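Local coordinates for protein beta-ketoacyl synthase (Pseudomonas aeruginosa, PDB 4CW4) that catalyses the condensation of acetyl-CoA with malonyl-ACP to give acetoacetyl-ACP, the primer that starts fatty acid synthesis, at residues T206-K211 with L381-H386; E323-M328 with F361-S366; E335-I340 with A351-G356. All coordinates share one frame; numbering follows the deposited sequence.

Starting from the N terminus, the chain first reaches 206-211, the turn leading into helix 210-215, whose partner 381-386 comes some 170 residues later, between helix 375-381 and strand 387-394. Interaction 1 therefore closes a long loop that holds the other two contacts. Within it, interaction 2 ties helix 319-327 to 361-366, the run into strand 366-374, and interaction 3, enclosed in turn by interaction 2, folds 351-356 back onto helix 334-341. Nothing crosses. Interactions 2 and 3 have centres about 14 Å apart and touch where T362 OG1 packs 3.6 Å from A351 CB; interaction 1 sits on the opposite side of the chain's centre.

Interaction 1 (T206-K211 with L381-H386); sequences TGIDWK and LGADIH
I208 reaches across to L381 and A383 with a single methyl, CD1, and that methyl is the whole of the tight part. It rests 3.8 Å from A383 CB, equally near A383 CA, and 4.1 Å from L381 CB. The torsions explain the reach: CG1 stands beside the backbone N (chi1 -60°) and CD1 continues in an extended line (chi2 167°); this carries the longer branch to A383 and L381. L381 is the last residue of helix 375-381, and G382, with positive phi, ends that helix in a Schellman motif, turning the chain so that A383 comes up beside the same methyl. I213 touches both I208 and L381, and M373 of strand 366-374 packs on L381 and A383.

The looser side is polar. A water bridges the segments, donating to T206 O at 2.7 Å and accepting from D384 N at 2.8 Å. T206 OG1 takes I208 N at 3.1 Å, an ST turn. Farther along, on the exposed side, D209 caps helix 210-215, OD1 receiving K211 N from 48° above the carboxylate plane. D384 turns instead to R579 of helix 565-590 in a salt bridge.

The chemistry is thus one methyl contact plus a single water bridge: direct contact between the segments is dispersive, while T206 O and D384 N are joined by one water.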
# COMPACT_ATOMS: atom_id res chain seq x y z
N THR A 206 -11.89 12.85 21.14
CA THR A 206 -10.98 13.89 21.62
C THR A 206 -11.64 14.92 22.52
O THR A 206 -10.94 15.59 23.26
CB THR A 206 -10.32 14.68 20.47
OG1 THR A 206 -11.31 15.46 19.79
CG2 THR A 206 -9.58 13.76 19.48
N GLY A 207 -12.95 15.08 22.43
CA GLY A 207 -13.64 16.15 23.12
C GLY A 207 -13.36 17.54 22.59
O GLY A 207 -13.67 18.52 23.27
N ILE A 208 -12.80 17.64 21.39
CA ILE A 208 -12.50 18.93 20.79
C ILE A 208 -13.18 19.00 19.42
O ILE A 208 -13.11 18.05 18.63
CB ILE A 208 -10.98 19.16 20.67
CG1 ILE A 208 -10.31 19.11 22.05
CG2 ILE A 208 -10.69 20.51 20.01
CD1 ILE A 208 -8.81 19.03 21.98
N ASP A 209 -13.86 20.12 19.15
CA ASP A 209 -14.49 20.33 17.86
C ASP A 209 -13.40 20.26 16.77
O ASP A 209 -12.37 20.90 16.88
CB ASP A 209 -15.20 21.70 17.85
CG ASP A 209 -16.10 21.94 16.64
OD1 ASP A 209 -15.92 21.34 15.57
OD2 ASP A 209 -17.02 22.78 16.77
N TRP A 210 -13.62 19.46 15.73
CA TRP A 210 -12.64 19.35 14.65
C TRP A 210 -12.34 20.74 14.07
O TRP A 210 -11.19 21.04 13.75
CB TRP A 210 -13.12 18.40 13.54
CG TRP A 210 -12.10 18.26 12.42
CD1 TRP A 210 -12.27 18.64 11.12
CD2 TRP A 210 -10.77 17.72 12.51
NE1 TRP A 210 -11.13 18.37 10.40
CE2 TRP A 210 -10.19 17.82 11.23
CE3 TRP A 210 -10.01 17.18 13.55
CZ2 TRP A 210 -8.90 17.38 10.97
CZ3 TRP A 210 -8.73 16.74 13.28
CH2 TRP A 210 -8.18 16.85 12.00
N LYS A 211 -13.35 21.60 13.98
CA LYS A 211 -13.14 22.97 13.51
C LYS A 211 -12.12 23.74 14.35
O LYS A 211 -11.31 24.50 13.81
CB LYS A 211 -14.46 23.75 13.51
CG LYS A 211 -14.30 25.21 13.15
CD LYS A 211 -15.42 25.68 12.26
CE LYS A 211 -15.36 27.19 12.00
NZ LYS A 211 -14.05 27.67 11.50
N LEU A 381 -4.60 23.39 23.41
CA LEU A 381 -6.01 23.07 23.20
C LEU A 381 -6.65 22.38 24.38
O LEU A 381 -7.86 22.17 24.38
CB LEU A 381 -6.20 22.17 21.99
CG LEU A 381 -5.75 22.73 20.65
CD1 LEU A 381 -6.07 21.73 19.54
CD2 LEU A 381 -6.38 24.08 20.37
N GLY A 382 -5.86 22.04 25.39
CA GLY A 382 -6.40 21.26 26.50
C GLY A 382 -6.75 19.82 26.08
O GLY A 382 -7.65 19.20 26.67
N ALA A 383 -6.06 19.29 25.08
CA ALA A 383 -6.30 17.92 24.62
C ALA A 383 -5.88 16.93 25.70
O ALA A 383 -4.86 17.13 26.38
CB ALA A 383 -5.51 17.64 23.37
N ASP A 384 -6.67 15.89 25.87
CA ASP A 384 -6.33 14.87 26.83
C ASP A 384 -5.12 14.08 26.32
O ASP A 384 -4.78 14.12 25.13
CB ASP A 384 -7.53 13.92 27.06
CG ASP A 384 -7.55 13.30 28.45
OD1 ASP A 384 -6.54 13.35 29.19
OD2 ASP A 384 -8.61 12.73 28.81
N ILE A 385 -4.48 13.36 27.23
CA ILE A 385 -3.34 12.54 26.89
C ILE A 385 -3.58 11.12 27.35
O ILE A 385 -3.71 10.85 28.54
CB ILE A 385 -2.04 13.12 27.50
CG1 ILE A 385 -1.70 14.45 26.82
CG2 ILE A 385 -0.87 12.14 27.33
CD1 ILE A 385 -0.61 15.26 27.51
N HIS A 386 -3.67 10.22 26.37
CA HIS A 386 -3.91 8.80 26.63
C HIS A 386 -2.62 8.00 26.59
O HIS A 386 -2.60 6.81 26.90
CB HIS A 386 -4.94 8.27 25.64
CG HIS A 386 -6.23 9.03 25.68
ND1 HIS A 386 -7.13 8.87 26.70
CD2 HIS A 386 -6.75 9.97 24.85
CE1 HIS A 386 -8.16 9.68 26.50
NE2 HIS A 386 -7.96 10.36 25.39
O HOH W 1 -8.26 15.19 23.64

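Interaction 2 (E323-M328 with F361-S366); sequences EGYSAM and FTLAES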
# COMPACT_ATOMS: atom_id res chain seq x y z
N GLU A 323 -9.37 -18.98 2.03
CA GLU A 323 -8.70 -20.03 1.27
C GLU A 323 -7.25 -19.70 0.96
O GLU A 323 -6.39 -20.57 1.00
CB GLU A 323 -9.45 -20.40 -0.00
CG GLU A 323 -8.81 -21.61 -0.68
CD GLU A 323 -9.48 -22.08 -1.95
OE1 GLU A 323 -10.58 -21.61 -2.29
OE2 GLU A 323 -8.89 -22.96 -2.61
N GLY A 324 -6.97 -18.43 0.65
CA GLY A 324 -5.61 -18.00 0.33
C GLY A 324 -4.64 -18.21 1.49
O GLY A 324 -3.52 -18.71 1.31
N TYR A 325 -5.05 -17.83 2.70
CA TYR A 325 -4.23 -18.08 3.87
C TYR A 325 -4.16 -19.56 4.25
O TYR A 325 -3.11 -20.05 4.66
CB TYR A 325 -4.68 -17.23 5.06
CG TYR A 325 -4.27 -15.78 4.98
CD1 TYR A 325 -2.96 -15.40 5.16
CD2 TYR A 325 -5.21 -14.79 4.73
CE1 TYR A 325 -2.58 -14.06 5.11
CE2 TYR A 325 -4.85 -13.45 4.69
CZ TYR A 325 -3.53 -13.10 4.86
OH TYR A 325 -3.15 -11.78 4.80
N SER A 326 -5.27 -20.26 4.11
CA SER A 326 -5.30 -21.70 4.37
C SER A 326 -4.32 -22.42 3.45
O SER A 326 -3.60 -23.32 3.88
CB SER A 326 -6.71 -22.25 4.18
OG SER A 326 -7.61 -21.70 5.12
N ALA A 327 -4.28 -22.01 2.19
CA ALA A 327 -3.42 -22.65 1.19
C ALA A 327 -1.94 -22.58 1.60
O ALA A 327 -1.15 -23.43 1.20
CB ALA A 327 -3.62 -22.03 -0.19
N MET A 328 -1.59 -21.58 2.39
CA MET A 328 -0.27 -21.46 3.00
C MET A 328 -0.10 -22.24 4.29
O MET A 328 0.99 -22.28 4.86
CB MET A 328 0.00 -20.02 3.38
CG MET A 328 -0.23 -19.01 2.31
SD MET A 328 0.13 -17.36 2.93
CE MET A 328 1.89 -17.48 3.25
N PHE A 361 -3.13 -18.86 12.80
CA PHE A 361 -3.82 -17.66 13.21
C PHE A 361 -5.29 -17.67 12.79
O PHE A 361 -5.73 -18.52 12.00
CB PHE A 361 -3.04 -16.38 12.81
CG PHE A 361 -3.16 -15.93 11.36
CD1 PHE A 361 -4.20 -15.11 10.95
CD2 PHE A 361 -2.15 -16.19 10.47
CE1 PHE A 361 -4.27 -14.63 9.67
CE2 PHE A 361 -2.21 -15.70 9.16
CZ PHE A 361 -3.28 -14.92 8.78
N THR A 362 -6.05 -16.75 13.37
CA THR A 362 -7.44 -16.54 13.06
C THR A 362 -7.62 -15.18 12.41
O THR A 362 -7.22 -14.16 12.96
CB THR A 362 -8.27 -16.60 14.35
OG1 THR A 362 -8.25 -17.94 14.86
CG2 THR A 362 -9.72 -16.16 14.12
N LEU A 363 -8.24 -15.18 11.23
CA LEU A 363 -8.49 -13.97 10.48
C LEU A 363 -9.56 -13.13 11.17
O LEU A 363 -10.54 -13.66 11.68
CB LEU A 363 -8.94 -14.38 9.09
CG LEU A 363 -9.04 -13.31 8.02
CD1 LEU A 363 -7.68 -12.73 7.73
CD2 LEU A 363 -9.63 -13.93 6.78
N ALA A 364 -9.39 -11.81 11.16
CA ALA A 364 -10.30 -10.89 11.82
C ALA A 364 -10.45 -9.59 11.04
O ALA A 364 -9.60 -9.22 10.23
CB ALA A 364 -9.83 -10.59 13.21
N GLU A 365 -11.54 -8.89 11.33
CA GLU A 365 -11.76 -7.54 10.80
C GLU A 365 -11.65 -6.51 11.92
O GLU A 365 -12.10 -6.72 13.04
CB GLU A 365 -13.15 -7.45 10.16
CG GLU A 365 -14.31 -7.71 11.11
CD GLU A 365 -15.68 -7.75 10.43
OE1 GLU A 365 -15.77 -7.65 9.18
OE2 GLU A 365 -16.67 -7.91 11.16
N SER A 366 -11.07 -5.36 11.59
CA SER A 366 -10.92 -4.27 12.55
C SER A 366 -10.61 -2.99 11.83
O SER A 366 -9.90 -2.99 10.82
CB SER A 366 -9.75 -4.55 13.49
OG SER A 366 -9.66 -3.53 14.49
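Y325 and F361 form a T-shaped (edge-to-face) aromatic pair, here beside the active site of a ketosynthase of the thiolase-like superfamily. The ring centroids are 5.3 Å apart and the planes stand at 74°. F361 supplies the edge: its CZ sits over one face of Y325, displaced toward the rim and 3.7 Å from Y325 CD1. F361 CG lies between its backbone N and carbonyl carbon (chi1 79°), which swings the ring from the loop toward helix 319-327, while Y325 comes off the helix with CG beside its own N.

The aliphatic part is slighter and less certain. L363, two residues on, points toward the helix; it was modelled in two conformers, and in the one described brings CD1 obliquely to the Y325 ring, 4.2 Å from Y325 CE2. All three side chains are buried.

The surroundings place the pair in the catalytic region. The F361 ring also meets that of H477, a predicted active-site histidine, with planes at about 55°, and Y325 comes within about 5 Å of C286, inferred to be the active-site cysteine, side chain to side chain. Backbone bonds from T362 and A364 to H477 fasten the loop there too. From the second subunit, F260 packs on Y325, and R245 makes a salt bridge with E323, so the helix also belongs to the dimer interface.

Within the aromatic pair, F361 CZ also lies 3.8 Å from Y325 CE1.

Interaction 3 (E335-I340 with A351-G356); sequences EGLRLI and ASRPFG
The guanidinium of R353 is the flat group here, and I340 lies over one of its faces: the CG2 methyl is offset toward the rim, 3.7 Å from R353 NH1 and 4.0 Å from R353 CZ. L337 CD2 comes to the same group obliquely, 4.4 Å from R353 NE. R353 runs extended from CG to NE, and the two side chains, R353 and I340, run antiparallel alongside one another, which puts the methyl over the planar head of the arginine. On I340 it is the shorter branch that does this, CG2 lying anti to the backbone N while CG1 sits beside it (chi1 -70°). R353 NE itself makes a weak hydrogen bond to R350 O, just ahead of the loop segment.

The second half of the contact is van der Waals packing by L337, which sets both methyls against A351: L337 CD1 is 3.9 Å from A351 CB, and L337 CD2 lies at 3.9 Å from A351 CA and 4.0 Å from A351 O. The leucine thus packs against backbone as much as against side chain. L337 and I340, three residues apart, face the loop from the same side of the helix.

From R353 to G356 the chain makes a type II beta turn, closed by G356 N to R353 O at 3.1 Å. Hydrogen bonds from S352 O to T504 OG1 and from R353 N to S442 OG tie the segment to other parts of the chain, and F355 packs on R447 and E450 of helix 444-461. Helix 334-341 is thereby laid against a loop that has helix 444-461 at its far end and leads on to strand 366-374.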
# COMPACT_ATOMS: atom_id res chain seq x y z
N GLU A 335 -9.88 -29.06 11.80
CA GLU A 335 -9.12 -30.27 12.08
C GLU A 335 -7.93 -30.00 13.00
O GLU A 335 -7.62 -30.82 13.87
CB GLU A 335 -8.66 -30.94 10.79
CG GLU A 335 -9.77 -31.68 10.06
CD GLU A 335 -10.45 -32.76 10.92
OE1 GLU A 335 -9.79 -33.45 11.72
OE2 GLU A 335 -11.67 -32.91 10.78
N GLY A 336 -7.27 -28.86 12.82
CA GLY A 336 -6.15 -28.50 13.68
C GLY A 336 -6.59 -28.38 15.13
O GLY A 336 -5.94 -28.88 16.03
N LEU A 337 -7.72 -27.71 15.35
CA LEU A 337 -8.22 -27.54 16.69
C LEU A 337 -8.71 -28.86 17.29
O LEU A 337 -8.61 -29.07 18.50
CB LEU A 337 -9.33 -26.48 16.72
CG LEU A 337 -8.85 -25.07 16.36
CD1 LEU A 337 -10.03 -24.16 16.05
CD2 LEU A 337 -7.99 -24.48 17.49
N ARG A 338 -9.25 -29.74 16.46
CA ARG A 338 -9.67 -31.06 16.94
C ARG A 338 -8.49 -31.82 17.53
O ARG A 338 -8.64 -32.55 18.51
CB ARG A 338 -10.29 -31.86 15.80
CG ARG A 338 -11.70 -31.42 15.47
CD ARG A 338 -12.27 -32.21 14.29
NE ARG A 338 -13.71 -32.03 14.15
CZ ARG A 338 -14.40 -32.33 13.06
NH1 ARG A 338 -13.80 -32.85 11.99
NH2 ARG A 338 -15.72 -32.13 13.03
N LEU A 339 -7.32 -31.65 16.93
CA LEU A 339 -6.12 -32.33 17.41
C LEU A 339 -5.69 -31.76 18.75
O LEU A 339 -5.31 -32.52 19.64
CB LEU A 339 -4.97 -32.19 16.40
CG LEU A 339 -5.08 -33.05 15.15
CD1 LEU A 339 -3.96 -32.74 14.18
CD2 LEU A 339 -5.04 -34.53 15.50
N ILE A 340 -5.76 -30.44 18.90
CA ILE A 340 -5.39 -29.81 20.16
C ILE A 340 -6.35 -30.20 21.28
O ILE A 340 -5.92 -30.47 22.40
CB ILE A 340 -5.32 -28.28 20.01
CG1 ILE A 340 -4.11 -27.92 19.15
CG2 ILE A 340 -5.19 -27.56 21.38
CD1 ILE A 340 -4.14 -26.53 18.63
N ALA A 351 -10.08 -20.52 19.24
CA ALA A 351 -9.28 -20.81 18.04
C ALA A 351 -7.90 -20.15 18.10
O ALA A 351 -6.94 -20.66 17.53
CB ALA A 351 -10.00 -20.37 16.79
N SER A 352 -7.83 -19.01 18.78
CA SER A 352 -6.61 -18.23 18.87
C SER A 352 -5.97 -18.37 20.26
O SER A 352 -6.51 -17.87 21.26
CB SER A 352 -6.90 -16.77 18.54
OG SER A 352 -5.68 -16.05 18.41
N ARG A 353 -4.84 -19.07 20.28
CA ARG A 353 -4.16 -19.53 21.49
C ARG A 353 -2.68 -19.11 21.50
O ARG A 353 -1.79 -19.96 21.41
CB ARG A 353 -4.25 -21.07 21.55
CG ARG A 353 -5.65 -21.58 21.85
CD ARG A 353 -5.81 -23.03 21.35
NE ARG A 353 -7.09 -23.66 21.68
CZ ARG A 353 -7.30 -24.48 22.71
NH1 ARG A 353 -6.32 -24.76 23.57
NH2 ARG A 353 -8.50 -25.03 22.88
N PRO A 354 -2.41 -17.80 21.48
CA PRO A 354 -1.01 -17.33 21.49
C PRO A 354 -0.20 -17.99 22.62
O PRO A 354 -0.66 -18.03 23.74
CB PRO A 354 -1.15 -15.82 21.73
CG PRO A 354 -2.54 -15.48 21.31
CD PRO A 354 -3.36 -16.70 21.65
N PHE A 355 0.98 -18.49 22.27
CA PHE A 355 1.92 -19.09 23.22
C PHE A 355 1.47 -20.40 23.87
O PHE A 355 2.20 -20.95 24.67
CB PHE A 355 2.38 -18.06 24.26
CG PHE A 355 3.07 -16.89 23.63
CD1 PHE A 355 4.32 -17.02 23.06
CD2 PHE A 355 2.43 -15.67 23.55
CE1 PHE A 355 4.92 -15.96 22.41
CE2 PHE A 355 3.03 -14.60 22.93
CZ PHE A 355 4.28 -14.73 22.37
N GLY A 356 0.30 -20.91 23.47
CA GLY A 356 -0.15 -22.21 23.90
C GLY A 356 0.02 -23.25 22.82
O GLY A 356 0.55 -22.94 21.76